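PDB 3B73: PhiH1 repressor-like protein from Haloarcula marismortui ATCC 43049, which is of uncharacterised function but, as a winged-helix protein resembling the PhiH1 phage repressor, probably binds DNA and regulates transcription. Local coordinates for residues K51-A54 with L58-P61. Residues are numbered along the deposited sequence; the frame is centred on the assembly and turned at random.
Sequences KKLA and LLQP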
ATOM      1  N   LYS B  51      -0.675  10.060  13.349  1.00 55.99           N
ATOM      2  CA  LYS B  51      -1.267  11.394  13.444  1.00 55.65           C
ATOM      3  C   LYS B  51      -1.947  11.724  12.118  1.00 66.70           C
ATOM      4  O   LYS B  51      -3.056  12.278  12.094  1.00 55.01           O
ATOM      5  CB  LYS B  51      -0.201  12.438  13.805  1.00 78.66           C
ATOM      6  CG  LYS B  51      -0.716  13.642  14.598  1.00 86.46           C
ATOM      7  CD  LYS B  51      -1.171  14.768  13.677  1.00109.29           C
ATOM      8  CE  LYS B  51      -1.529  16.036  14.451  1.00100.31           C
ATOM      9  NZ  LYS B  51      -1.895  17.155  13.522  1.00 90.39           N
ATOM     10  N   LYS B  52      -1.297  11.340  11.019  1.00 47.97           N
ATOM     11  CA  LYS B  52      -1.812  11.638   9.682  1.00 46.82           C
ATOM     12  C   LYS B  52      -3.099  10.860   9.390  1.00 63.84           C
ATOM     13  O   LYS B  52      -4.091  11.427   8.942  1.00 55.11           O
ATOM     14  CB  LYS B  52      -0.764  11.303   8.630  1.00 42.98           C
ATOM     15  CG  LYS B  52      -0.916  12.065   7.319  1.00 65.09           C
ATOM     16  CD  LYS B  52      -0.204  13.395   7.406  1.00 72.81           C
ATOM     17  CE  LYS B  52      -0.166  14.098   6.076  1.00 98.65           C
ATOM     18  NZ  LYS B  52       0.133  15.541   6.281  1.00 86.44           N
ATOM     19  N   LEU B  53      -3.078   9.560   9.659  1.00 50.86           N
ATOM     20  CA  LEU B  53      -4.255   8.730   9.478  1.00 58.76           C
ATOM     21  C   LEU B  53      -5.433   9.251  10.299  1.00 59.23           C
ATOM     22  O   LEU B  53      -6.578   9.211   9.831  1.00 46.33           O
ATOM     23  CB  LEU B  53      -3.930   7.263   9.805  1.00 54.45           C
ATOM     24  CG  LEU B  53      -2.982   6.662   8.758  1.00 41.15           C
ATOM     25  CD1 LEU B  53      -2.163   5.485   9.292  1.00 39.88           C
ATOM     26  CD2 LEU B  53      -3.739   6.324   7.486  1.00 44.56           C
ATOM     27  N   ALA B  54      -5.155   9.751  11.507  1.00 56.34           N
ATOM     28  CA  ALA B  54      -6.214  10.284  12.367  1.00 51.44           C
ATOM     29  C   ALA B  54      -6.771  11.588  11.805  1.00 59.19           C
ATOM     30  O   ALA B  54      -7.988  11.831  11.857  1.00 48.87           O
ATOM     31  CB  ALA B  54      -5.724  10.472  13.803  1.00 56.17           C
ATOM     32  N   LEU B  58      -9.170   8.040   9.246  1.00 51.77           N
ATOM     33  CA  LEU B  58      -9.037   6.615   9.011  1.00 50.93           C
ATOM     34  C   LEU B  58      -8.726   5.906  10.322  1.00 54.29           C
ATOM     35  O   LEU B  58      -8.959   4.698  10.467  1.00 51.82           O
ATOM     36  CB  LEU B  58      -7.938   6.371   7.992  1.00 40.25           C
ATOM     37  CG  LEU B  58      -8.254   7.037   6.654  1.00 41.67           C
ATOM     38  CD1 LEU B  58      -7.280   6.585   5.558  1.00 54.45           C
ATOM     39  CD2 LEU B  58      -9.704   6.761   6.232  1.00 48.72           C
ATOM     40  N   LEU B  59      -8.182   6.675  11.265  1.00 41.72           N
ATOM     41  CA  LEU B  59      -7.978   6.233  12.632  1.00 47.43           C
ATOM     42  C   LEU B  59      -8.582   7.284  13.552  1.00 53.26           C
ATOM     43  O   LEU B  59      -8.894   8.380  13.109  1.00 58.40           O
ATOM     44  CB  LEU B  59      -6.497   6.095  12.947  1.00 48.15           C
ATOM     45  CG  LEU B  59      -5.740   4.965  12.250  1.00 61.25           C
ATOM     46  CD1 LEU B  59      -4.289   4.967  12.689  1.00 37.93           C
ATOM     47  CD2 LEU B  59      -6.384   3.593  12.512  1.00 42.05           C
ATOM     48  N   GLN B  60      -8.763   6.938  14.823  1.00 64.81           N
ATOM     49  CA  GLN B  60      -9.073   7.931  15.852  1.00 70.78           C
ATOM     50  C   GLN B  60      -8.255   7.680  17.110  1.00 46.22           C
ATOM     51  O   GLN B  60      -8.065   6.534  17.518  1.00 59.98           O
ATOM     52  CB  GLN B  60     -10.563   7.973  16.185  1.00 60.88           C
ATOM     53  CG  GLN B  60     -11.140   6.696  16.759  1.00 62.34           C
ATOM     54  CD  GLN B  60     -12.633   6.814  16.990  1.00 97.28           C
ATOM     55  OE1 GLN B  60     -13.436   6.116  16.353  1.00 71.78           O
ATOM     56  NE2 GLN B  60     -13.018   7.721  17.892  1.00 59.38           N
ATOM     57  N   PRO B  61      -7.729   8.762  17.695  1.00 61.44           N
ATOM     58  CA  PRO B  61      -6.909   8.711  18.902  1.00 60.75           C
ATOM     59  C   PRO B  61      -7.795   8.524  20.142  1.00 56.25           C
ATOM     60  O   PRO B  61      -8.787   9.234  20.320  1.00 60.63           O
ATOM     61  CB  PRO B  61      -6.258  10.094  18.917  1.00 53.42           C
ATOM     62  CG  PRO B  61      -7.283  10.957  18.280  1.00 55.38           C
ATOM     63  CD  PRO B  61      -7.774  10.126  17.137  1.00 63.62           C
TER
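The backbone N-H groups of L58, the last residue before the strand, and of L59, its first residue, both point to the carbonyl oxygen of L53. The firmer bond comes from L58, whose N lies 2.9 Å from L53 O. Its N-H...O angle is 152°. The second, from L59 N to L53 O, is weak at 3.3 Å, although its N-H...O angle of 154° is no more bent. One acceptor near the C-terminal end of helix 43-55 thus receives two successive peptide N-H groups, one firmly and one weakly. A further polar contact runs the other way, a CH...O approach of A54 CA to L59 O at 3.4 Å.

In the winged helix-turn-helix fold, this is the turn from helix 43-55, probably the recognition helix, into strand 59-62, the first strand of the wing hairpin. Around this backbone link the leucines interlock. CD1 of L59 comes up against L53 CB at 3.7 Å and also meets L53 CD1, while L53 CD2 touches CD1 of L58 at 4.0 Å. The L53 side chain is therefore engaged along its length. Its chi1 of -69° turns CG away from the carbonyl carbon and beside the backbone N; the two methyls then part, CD1 against L59 and CD2 against L58. Toward the far end of 58-61, P61 CD meets A54 CB at 3.9 Å.

Q60 is bonded through its backbone to V68 of strand 66-69, and L58, just before its strand, to T70, just beyond the partner. Y67 on the partner strand touches both A54 and P61, while helix 13-25 packs against the leucines through I18 on L53 and through L19 and I22 on L59. W10 reaches both L53 and L58.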